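Local coordinates for CaaX farnesyltransferase beta subunit Ram1 (Aspergillus fumigatus, PDB 4L9P), which probably catalyses farnesyl transfer to the cysteine of C-terminal CaaX motifs, as the zinc-binding, peptide-binding subunit of a heterodimeric protein farnesyltransferase, at residues V444-Y449 / W467-N472; L378-L383 / N399-E404. One frame throughout, in Å; residues are numbered along the deposited sequence. Where two conformers were deposited one is given.

Contact 1: V444-Y449 / W467-N472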
ATOM      1  N   VAL B 444     -11.139 -12.614  -6.632  1.00  4.96           N
ATOM      2  CA  VAL B 444     -11.021 -13.566  -7.751  1.00  6.51           C
ATOM      3  C   VAL B 444     -12.342 -14.247  -8.112  1.00  6.89           C
ATOM      4  O   VAL B 444     -12.455 -14.837  -9.200  1.00  8.47           O
ATOM      5  CB  VAL B 444      -9.948 -14.657  -7.547  1.00  8.98           C
ATOM      6  CG1 VAL B 444      -8.559 -14.088  -7.221  1.00  9.94           C
ATOM      7  CG2 VAL B 444     -10.324 -15.680  -6.539  1.00 10.96           C
ATOM      8  N   GLN B 445     -13.296 -14.167  -7.217  1.00  5.87           N
ATOM      9  CA  GLN B 445     -14.586 -14.851  -7.422  1.00  5.20           C
ATOM     10  C   GLN B 445     -15.623 -13.983  -8.095  1.00  6.78           C
ATOM     11  O   GLN B 445     -16.760 -14.457  -8.274  1.00  6.06           O
ATOM     12  CB  GLN B 445     -15.080 -15.333  -6.067  1.00  5.93           C
ATOM     13  CG  GLN B 445     -14.142 -16.313  -5.434  1.00  5.69           C
ATOM     14  CD  GLN B 445     -14.540 -16.652  -3.987  1.00  6.42           C
ATOM     15  OE1 GLN B 445     -15.265 -15.894  -3.321  1.00  7.86           O
ATOM     16  NE2 GLN B 445     -14.013 -17.765  -3.477  1.00  6.54           N
ATOM     17  N   TYR B 446     -15.323 -12.727  -8.431  1.00  7.30           N
ATOM     18  CA  TYR B 446     -16.305 -11.842  -9.054  1.00  6.21           C
ATOM     19  C   TYR B 446     -15.734 -11.096 -10.225  1.00  6.50           C
ATOM     20  O   TYR B 446     -14.524 -10.772 -10.245  1.00  7.79           O
ATOM     21  CB  TYR B 446     -16.801 -10.755  -8.035  1.00  5.57           C
ATOM     22  CG  TYR B 446     -17.580 -11.427  -6.951  1.00  5.48           C
ATOM     23  CD1 TYR B 446     -18.935 -11.687  -7.159  1.00  6.27           C
ATOM     24  CD2 TYR B 446     -16.975 -11.877  -5.760  1.00  6.05           C
ATOM     25  CE1 TYR B 446     -19.669 -12.444  -6.249  1.00  6.90           C
ATOM     26  CE2 TYR B 446     -17.689 -12.609  -4.785  1.00  7.12           C
ATOM     27  CZ  TYR B 446     -19.021 -12.923  -5.069  1.00  7.65           C
ATOM     28  OH  TYR B 446     -19.719 -13.703  -4.198  1.00  8.35           O
ATOM     29  N   TYR B 447     -16.618 -10.784 -11.175  0.51  6.88           N
ATOM     30  CA  TYR B 447     -16.390  -9.681 -12.125  0.51  7.29           C
ATOM     31  C   TYR B 447     -16.768  -8.400 -11.361  0.51  6.91           C
ATOM     32  O   TYR B 447     -17.917  -8.299 -10.862  0.51  7.70           O
ATOM     33  CB  TYR B 447     -17.362  -9.827 -13.308  0.51  6.99           C
ATOM     34  CG  TYR B 447     -17.149 -11.084 -14.141  0.51  7.70           C
ATOM     35  CD1 TYR B 447     -16.137 -11.131 -15.075  0.51  8.72           C
ATOM     36  CD2 TYR B 447     -18.009 -12.190 -14.044  0.51  7.83           C
ATOM     37  CE1 TYR B 447     -15.946 -12.260 -15.872  0.51  9.57           C
ATOM     38  CE2 TYR B 447     -17.826 -13.331 -14.819  0.51  8.34           C
ATOM     39  CZ  TYR B 447     -16.779 -13.360 -15.731  0.51 10.89           C
ATOM     40  OH  TYR B 447     -16.585 -14.480 -16.521  0.51 13.46           O
ATOM     41  N   HIS B 448     -15.819  -7.457 -11.229  1.00  5.93           N
ATOM     42  CA  HIS B 448     -16.144  -6.174 -10.619  1.00  5.45           C
ATOM     43  C   HIS B 448     -15.942  -5.149 -11.737  1.00  7.71           C
ATOM     44  O   HIS B 448     -14.886  -5.102 -12.366  1.00  7.85           O
ATOM     45  CB  HIS B 448     -15.099  -5.863  -9.497  1.00  5.98           C
ATOM     46  CG  HIS B 448     -15.359  -6.642  -8.239  1.00  6.22           C
ATOM     47  ND1 HIS B 448     -16.521  -6.516  -7.489  1.00  8.15           N
ATOM     48  CD2 HIS B 448     -14.572  -7.543  -7.570  1.00  7.89           C
ATOM     49  CE1 HIS B 448     -16.440  -7.321  -6.428  1.00  9.08           C
ATOM     50  NE2 HIS B 448     -15.264  -7.947  -6.448  1.00  8.29           N
ATOM     51  N   TYR B 449     -16.925  -4.297 -11.965  1.00  8.16           N
ATOM     52  CA  TYR B 449     -16.839  -3.320 -13.070  1.00  8.88           C
ATOM     53  C   TYR B 449     -17.659  -2.098 -12.745  1.00  9.01           C
ATOM     54  O   TYR B 449     -18.515  -2.145 -11.847  1.00  8.50           O
ATOM     55  CB  TYR B 449     -17.368  -3.970 -14.372  1.00  9.67           C
ATOM     56  CG  TYR B 449     -18.719  -4.593 -14.221  1.00 10.16           C
ATOM     57  CD1 TYR B 449     -18.869  -5.921 -13.829  1.00  9.71           C
ATOM     58  CD2 TYR B 449     -19.865  -3.857 -14.484  1.00 12.34           C
ATOM     59  CE1 TYR B 449     -20.143  -6.479 -13.658  1.00 11.44           C
ATOM     60  CE2 TYR B 449     -21.138  -4.435 -14.344  1.00 13.40           C
ATOM     61  CZ  TYR B 449     -21.259  -5.716 -13.916  1.00 13.30           C
ATOM     62  OH  TYR B 449     -22.532  -6.240 -13.807  1.00 15.20           O
ATOM     63  N   TRP B 467     -20.116   0.952  -9.131  1.00  7.79           N
ATOM     64  CA  TRP B 467     -19.531  -0.385  -9.267  1.00  7.98           C
ATOM     65  C   TRP B 467     -20.548  -1.472  -8.964  1.00  8.83           C
ATOM     66  O   TRP B 467     -21.304  -1.390  -7.990  1.00  9.04           O
ATOM     67  CB  TRP B 467     -18.335  -0.487  -8.278  1.00  6.41           C
ATOM     68  CG  TRP B 467     -17.127   0.260  -8.754  1.00  7.03           C
ATOM     69  CD1 TRP B 467     -16.892   1.627  -8.657  1.00  8.63           C
ATOM     70  CD2 TRP B 467     -16.033  -0.289  -9.502  1.00  6.78           C
ATOM     71  NE1 TRP B 467     -15.674   1.926  -9.254  1.00  8.40           N
ATOM     72  CE2 TRP B 467     -15.131   0.791  -9.785  1.00  6.65           C
ATOM     73  CE3 TRP B 467     -15.690  -1.593  -9.907  1.00  6.72           C
ATOM     74  CZ2 TRP B 467     -13.911   0.594 -10.433  1.00  6.04           C
ATOM     75  CZ3 TRP B 467     -14.500  -1.779 -10.608  1.00  6.86           C
ATOM     76  CH2 TRP B 467     -13.642  -0.690 -10.881  1.00  6.67           C
ATOM     77  N   LYS B 468     -20.549  -2.479  -9.839  1.00  8.44           N
ATOM     78  CA  LYS B 468     -21.449  -3.631  -9.744  1.00  8.52           C
ATOM     79  C   LYS B 468     -20.635  -4.891  -9.866  1.00  8.32           C
ATOM     80  O   LYS B 468     -19.426  -4.843 -10.143  1.00  8.14           O
ATOM     81  CB  LYS B 468     -22.558  -3.547 -10.828  1.00 12.02           C
ATOM     82  CG  LYS B 468     -23.424  -2.291 -10.542  1.00 15.70           C
ATOM     83  CD  LYS B 468     -24.759  -2.323 -11.122  1.00 19.71           C
ATOM     84  CE  LYS B 468     -25.439  -0.935 -11.124  1.00 22.34           C
ATOM     85  NZ  LYS B 468     -25.616  -0.206  -9.816  1.00 23.44           N
ATOM     86  N   HIS B 469     -21.280  -6.029  -9.645  1.00  9.16           N
ATOM     87  CA  HIS B 469     -20.511  -7.281  -9.620  1.00  9.02           C
ATOM     88  C   HIS B 469     -21.363  -8.401 -10.180  1.00  9.56           C
ATOM     89  O   HIS B 469     -22.617  -8.368 -10.083  1.00 10.95           O
ATOM     90  CB  HIS B 469     -20.072  -7.642  -8.189  1.00  9.89           C
ATOM     91  CG  HIS B 469     -21.169  -7.557  -7.184  1.00 10.92           C
ATOM     92  ND1 HIS B 469     -22.040  -8.609  -6.952  1.00 11.38           N
ATOM     93  CD2 HIS B 469     -21.554  -6.562  -6.349  1.00 12.13           C
ATOM     94  CE1 HIS B 469     -22.934  -8.250  -6.049  1.00 11.96           C
ATOM     95  NE2 HIS B 469     -22.656  -7.018  -5.650  1.00 12.07           N
ATOM     96  N   ASP B 470     -20.701  -9.348 -10.822  1.00  9.34           N
ATOM     97  CA  ASP B 470     -21.333 -10.610 -11.290  0.71 11.05           C
ATOM     98  C   ASP B 470     -20.444 -11.730 -10.781  1.00  9.77           C
ATOM     99  O   ASP B 470     -19.216 -11.562 -10.662  1.00  8.56           O
ATOM    100  CB  ASP B 470     -21.333 -10.786 -12.854  0.71 14.35           C
ATOM    101  CG  ASP B 470     -22.018  -9.630 -13.653  0.71 16.78           C
ATOM    102  OD1 ASP B 470     -21.749  -9.482 -14.856  0.71 20.76           O
ATOM    103  OD2 ASP B 470     -22.770  -8.879 -13.111  0.71 15.90           O
ATOM    104  N   PRO B 471     -20.984 -12.905 -10.470  1.00 10.11           N
ATOM    105  CA  PRO B 471     -20.083 -13.977 -10.042  1.00  9.86           C
ATOM    106  C   PRO B 471     -19.204 -14.469 -11.175  1.00  9.44           C
ATOM    107  O   PRO B 471     -19.663 -14.600 -12.310  1.00 11.64           O
ATOM    108  CB  PRO B 471     -21.013 -15.108  -9.518  1.00 12.60           C
ATOM    109  CG  PRO B 471     -22.284 -14.733  -9.932  1.00 14.64           C
ATOM    110  CD  PRO B 471     -22.395 -13.306 -10.382  1.00 11.80           C
ATOM    111  N   ASN B 472     -17.964 -14.781 -10.858  0.62  9.07           N
ATOM    112  CA  ASN B 472     -17.120 -15.491 -11.814  0.62  8.79           C
ATOM    113  C   ASN B 472     -16.996 -16.907 -11.270  0.62  8.29           C
ATOM    114  O   ASN B 472     -16.260 -17.185 -10.328  0.62  7.89           O
ATOM    115  CB  ASN B 472     -15.770 -14.803 -11.936  0.62  9.52           C
ATOM    116  CG  ASN B 472     -15.079 -15.220 -13.169  0.62 10.42           C
ATOM    117  OD1 ASN B 472     -15.468 -16.207 -13.756  0.62 10.15           O
ATOM    118  ND2 ASN B 472     -14.076 -14.483 -13.590  0.62 11.00           N
TER
HETATM  119  O   HOH W   1     -17.732  -4.040  -8.096  1.00  8.14           O
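Y447 and D470 face each other as a hydrogen-bonded pair in a two-stranded antiparallel ribbon, Y447 N donating to D470 O (2.8 Å) and D470 N to Y447 O (3.0 Å). Y449 and K468 make a second such pair, with H448 and H469 as the non-hydrogen-bonded pair between. Beyond the strand ends N472 N reaches Q445 O at 2.9 Å from above the carbonyl plane; that oxygen also accepts a bond from R490.

Among side-chain polar contacts, Y449 OH donates to D470 OD2 (2.7 Å) from above the carboxylate plane, in the aspartate conformer described. In Y449, chi1 of 52° turns CG toward the partner strand, and K468 O lies over one face of the ring. On the face with H448 and H469, a water bridges H448 ND1 and K468 O, 2.8 Å from each.

Again for one of two modelled conformers of each residue, the N472 amide stacks on the Y447 ring, planes 14° apart, ND2 lying toward the rim, and N472 CB adds a CH-pi contact. The Y446 and H469 rings meet obliquely, centroids 5.9 Å apart and planes at 83°.

Within the alpha-alpha toroid domain, strand 446-449 follows helix 431-444 in the chain; W467 packs on L378 and A381 of helix 375-384, while V444 touches L406 and T407 of helix 403-413.

Contact 2: L378-L383 / N399-E404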
ATOM      1  N   LEU B 378      -9.545  -2.135 -10.792  1.00  5.47           N
ATOM      2  CA  LEU B 378      -9.446  -0.686 -11.068  1.00  5.42           C
ATOM      3  C   LEU B 378      -8.735  -0.480 -12.401  1.00  5.82           C
ATOM      4  O   LEU B 378      -9.214   0.291 -13.268  1.00  6.90           O
ATOM      5  CB  LEU B 378      -8.653   0.040  -9.951  1.00  6.34           C
ATOM      6  CG  LEU B 378      -9.307  -0.171  -8.583  1.00  5.98           C
ATOM      7  CD1 LEU B 378      -8.427   0.554  -7.492  1.00  8.16           C
ATOM      8  CD2 LEU B 378     -10.762   0.279  -8.475  1.00  6.71           C
ATOM      9  N   VAL B 379      -7.590  -1.163 -12.622  0.76  5.80           N
ATOM     10  CA  VAL B 379      -6.849  -0.969 -13.875  0.76  6.86           C
ATOM     11  C   VAL B 379      -7.689  -1.547 -15.037  0.76  6.56           C
ATOM     12  O   VAL B 379      -7.775  -0.972 -16.140  0.76  6.47           O
ATOM     13  CB  VAL B 379      -5.460  -1.652 -13.791  0.76  7.93           C
ATOM     14  CG1 VAL B 379      -4.751  -1.739 -15.219  0.76  9.71           C
ATOM     15  CG2 VAL B 379      -4.599  -0.842 -12.775  0.76  7.59           C
ATOM     16  N   GLN B 380      -8.292  -2.714 -14.805  1.00  6.38           N
ATOM     17  CA  GLN B 380      -9.117  -3.343 -15.865  1.00  8.07           C
ATOM     18  C   GLN B 380     -10.286  -2.429 -16.258  1.00  7.09           C
ATOM     19  O   GLN B 380     -10.596  -2.265 -17.458  1.00  7.61           O
ATOM     20  CB  GLN B 380      -9.540  -4.710 -15.395  1.00  8.60           C
ATOM     21  CG  GLN B 380      -8.208  -5.644 -15.462  1.00 10.80           C
ATOM     22  CD  GLN B 380      -8.209  -6.991 -14.744  1.00 12.54           C
ATOM     23  OE1 GLN B 380      -7.176  -7.661 -14.735  1.00 10.22           O
ATOM     24  NE2 GLN B 380      -9.344  -7.416 -14.206  1.00 14.11           N
ATOM     25  N   ALA B 381     -10.884  -1.743 -15.286  1.00  7.02           N
ATOM     26  CA  ALA B 381     -11.949  -0.767 -15.621  1.00  7.40           C
ATOM     27  C   ALA B 381     -11.374   0.411 -16.402  1.00  6.90           C
ATOM     28  O   ALA B 381     -12.051   0.998 -17.258  1.00  9.78           O
ATOM     29  CB  ALA B 381     -12.624  -0.248 -14.352  1.00  8.13           C
ATOM     30  N   ALA B 382     -10.141   0.823 -16.077  1.00  6.75           N
ATOM     31  CA  ALA B 382      -9.532   1.934 -16.815  1.00  7.45           C
ATOM     32  C   ALA B 382      -9.320   1.569 -18.285  1.00  9.01           C
ATOM     33  O   ALA B 382      -9.429   2.433 -19.147  1.00 11.79           O
ATOM     34  CB  ALA B 382      -8.209   2.378 -16.158  1.00  8.22           C
ATOM     35  N   LEU B 383      -9.069   0.280 -18.560  1.00  8.54           N
ATOM     36  CA  LEU B 383      -8.866  -0.205 -19.914  1.00  9.65           C
ATOM     37  C   LEU B 383     -10.203  -0.523 -20.606  1.00 10.02           C
ATOM     38  O   LEU B 383     -10.347  -0.271 -21.838  1.00 13.30           O
ATOM     39  CB  LEU B 383      -8.054  -1.499 -19.874  1.00 10.19           C
ATOM     40  CG  LEU B 383      -6.601  -1.312 -19.354  1.00 10.57           C
ATOM     41  CD1 LEU B 383      -5.860  -2.632 -19.271  1.00 10.85           C
ATOM     42  CD2 LEU B 383      -5.844  -0.265 -20.183  1.00 12.94           C
ATOM     43  N   ASN B 399      -9.073 -10.690 -17.022  1.00 10.23           N
ATOM     44  CA  ASN B 399      -8.147 -10.643 -15.899  1.00  8.91           C
ATOM     45  C   ASN B 399      -6.760 -10.758 -16.421  1.00  8.83           C
ATOM     46  O   ASN B 399      -6.460 -11.703 -17.158  1.00 11.26           O
ATOM     47  CB  ASN B 399      -8.456 -11.779 -14.947  1.00 10.63           C
ATOM     48  CG  ASN B 399      -9.815 -11.640 -14.394  1.00 13.26           C
ATOM     49  OD1 ASN B 399     -10.117 -10.568 -13.807  1.00 13.38           O
ATOM     50  ND2 ASN B 399     -10.695 -12.655 -14.626  1.00 15.87           N
ATOM     51  N   LEU B 400      -5.919  -9.792 -16.082  1.00  7.72           N
ATOM     52  CA  LEU B 400      -4.571  -9.716 -16.605  1.00  7.21           C
ATOM     53  C   LEU B 400      -3.496 -10.339 -15.697  1.00  7.38           C
ATOM     54  O   LEU B 400      -2.332 -10.142 -15.936  1.00  9.15           O
ATOM     55  CB  LEU B 400      -4.236  -8.247 -16.974  1.00  9.15           C
ATOM     56  CG  LEU B 400      -5.139  -7.704 -18.115  1.00 11.07           C
ATOM     57  CD1 LEU B 400      -4.726  -6.232 -18.379  1.00 13.18           C
ATOM     58  CD2 LEU B 400      -5.057  -8.524 -19.390  1.00 13.99           C
ATOM     59  N   TYR B 401      -3.917 -11.063 -14.668  1.00  7.33           N
ATOM     60  CA  TYR B 401      -3.064 -11.757 -13.716  1.00  6.43           C
ATOM     61  C   TYR B 401      -3.653 -13.184 -13.618  1.00  6.27           C
ATOM     62  O   TYR B 401      -4.686 -13.486 -14.235  1.00  7.11           O
ATOM     63  CB  TYR B 401      -3.083 -11.091 -12.316  1.00  6.18           C
ATOM     64  CG  TYR B 401      -4.437 -11.146 -11.664  1.00  5.76           C
ATOM     65  CD1 TYR B 401      -5.461 -10.305 -12.027  1.00  7.09           C
ATOM     66  CD2 TYR B 401      -4.656 -12.050 -10.630  1.00  6.17           C
ATOM     67  CE1 TYR B 401      -6.727 -10.372 -11.427  1.00  7.62           C
ATOM     68  CE2 TYR B 401      -5.916 -12.112  -9.980  1.00  6.80           C
ATOM     69  CZ  TYR B 401      -6.948 -11.270 -10.373  1.00  8.50           C
ATOM     70  OH  TYR B 401      -8.183 -11.386  -9.713  1.00 10.23           O
ATOM     71  N   SER B 402      -3.004 -14.045 -12.829  1.00  5.26           N
ATOM     72  CA  SER B 402      -3.443 -15.431 -12.660  1.00  5.18           C
ATOM     73  C   SER B 402      -4.318 -15.578 -11.428  1.00  4.85           C
ATOM     74  O   SER B 402      -3.826 -15.633 -10.283  1.00  6.56           O
ATOM     75  CB  SER B 402      -2.212 -16.369 -12.561  1.00  6.66           C
ATOM     76  OG  SER B 402      -2.679 -17.692 -12.270  1.00  7.01           O
ATOM     77  N   ARG B 403      -5.626 -15.735 -11.647  1.00  5.25           N
ATOM     78  CA  ARG B 403      -6.522 -16.018 -10.528  1.00  5.29           C
ATOM     79  C   ARG B 403      -6.222 -17.383  -9.904  1.00  5.08           C
ATOM     80  O   ARG B 403      -6.303 -17.545  -8.679  1.00  5.79           O
ATOM     81  CB  ARG B 403      -7.999 -15.943 -10.983  1.00  6.60           C
ATOM     82  CG  ARG B 403      -8.477 -14.514 -11.313  1.00  8.20           C
ATOM     83  CD  ARG B 403     -10.059 -14.512 -11.619  1.00 11.54           C
ATOM     84  NE  ARG B 403     -10.457 -15.350 -12.701  1.00 14.17           N
ATOM     85  CZ  ARG B 403     -11.366 -16.305 -12.628  1.00 11.65           C
ATOM     86  NH1 ARG B 403     -12.109 -16.542 -11.500  1.00 11.17           N
ATOM     87  NH2 ARG B 403     -11.612 -16.989 -13.729  1.00 13.14           N
ATOM     88  N   GLU B 404      -5.829 -18.340 -10.736  1.00  4.92           N
ATOM     89  CA  GLU B 404      -5.473 -19.667 -10.229  1.00  5.60           C
ATOM     90  C   GLU B 404      -4.297 -19.515  -9.243  1.00  5.35           C
ATOM     91  O   GLU B 404      -4.336 -20.088  -8.165  1.00  5.76           O
ATOM     92  CB  GLU B 404      -5.030 -20.576 -11.399  1.00  7.00           C
ATOM     93  CG  GLU B 404      -4.452 -21.895 -10.894  1.00  8.27           C
ATOM     94  CD  GLU B 404      -4.122 -22.925 -11.961  1.00  9.86           C
ATOM     95  OE1 GLU B 404      -4.204 -22.579 -13.154  1.00 12.04           O
ATOM     96  OE2 GLU B 404      -3.873 -24.094 -11.571  1.00 10.76           O
TER
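Q380 and N399 have the closest CA atoms of helix 375-384 and the loop ahead of helix 403-413, 7.4 Å apart, so the gap is bridged by side chains.

The Q380 side chain does most of the bridging. Its chain runs extended beyond CG (chi2 166°), carrying the terminal amide to the loop. OE1 accepts the backbone N-H of L400 at 2.8 Å, a fairly straight bond (160° at the hydrogen) whose donor sits above the amide plane. NE2 donates to OD1 of N399 over a longer 3.3 Å, the two side chains crossing at about a right angle, their amide planes 51° apart. N399 ND2 in turn binds D481. OE1 of Q380 also lies at the edge of the Y401 ring, 4.2 Å from CD1.

Beside this polar link, L383 CD1 and L400 CD1 touch at 3.9 Å. Both leucines also pack on Y348 of the alpha subunit; Y401 O is bonded to N344 of the alpha subunit. S402 is the N-cap of helix 403-413, its OG bonded to G405 N.

Two bonds from one buried glutamine amide thus join a helix of the alpha-alpha toroid domain to the loop, satisfy a backbone N-H and help to fix the amide's rotation, the L400 bond being the shorter. The leucine pair extends the join into the interface between the two subunits.

How the contacts relate
Contacts 1 and 2 follow one another along the chain, with centres 11 Å apart, and they touch. R403, from the segment 399-404, probably donates through NH1 to V444 O at 2.9 Å, and in the N472 conformer described N472 ND2 packs against its CZ at 3.4 Å. On the helix 375-384 side, W467 CH2 rests 3.6 Å from A381 CB. Both segments of contact 1 therefore pack on contact 2. Both contacts lie away from the zinc and isoprenoid sites, but helices tie them to these: helix 431-444 carries pocket residue Y432 and zinc ligand H433 and leads into strand 446-449, while L378 packs on helix 312-323, which bears A313, Y314 and C317 of the pocket.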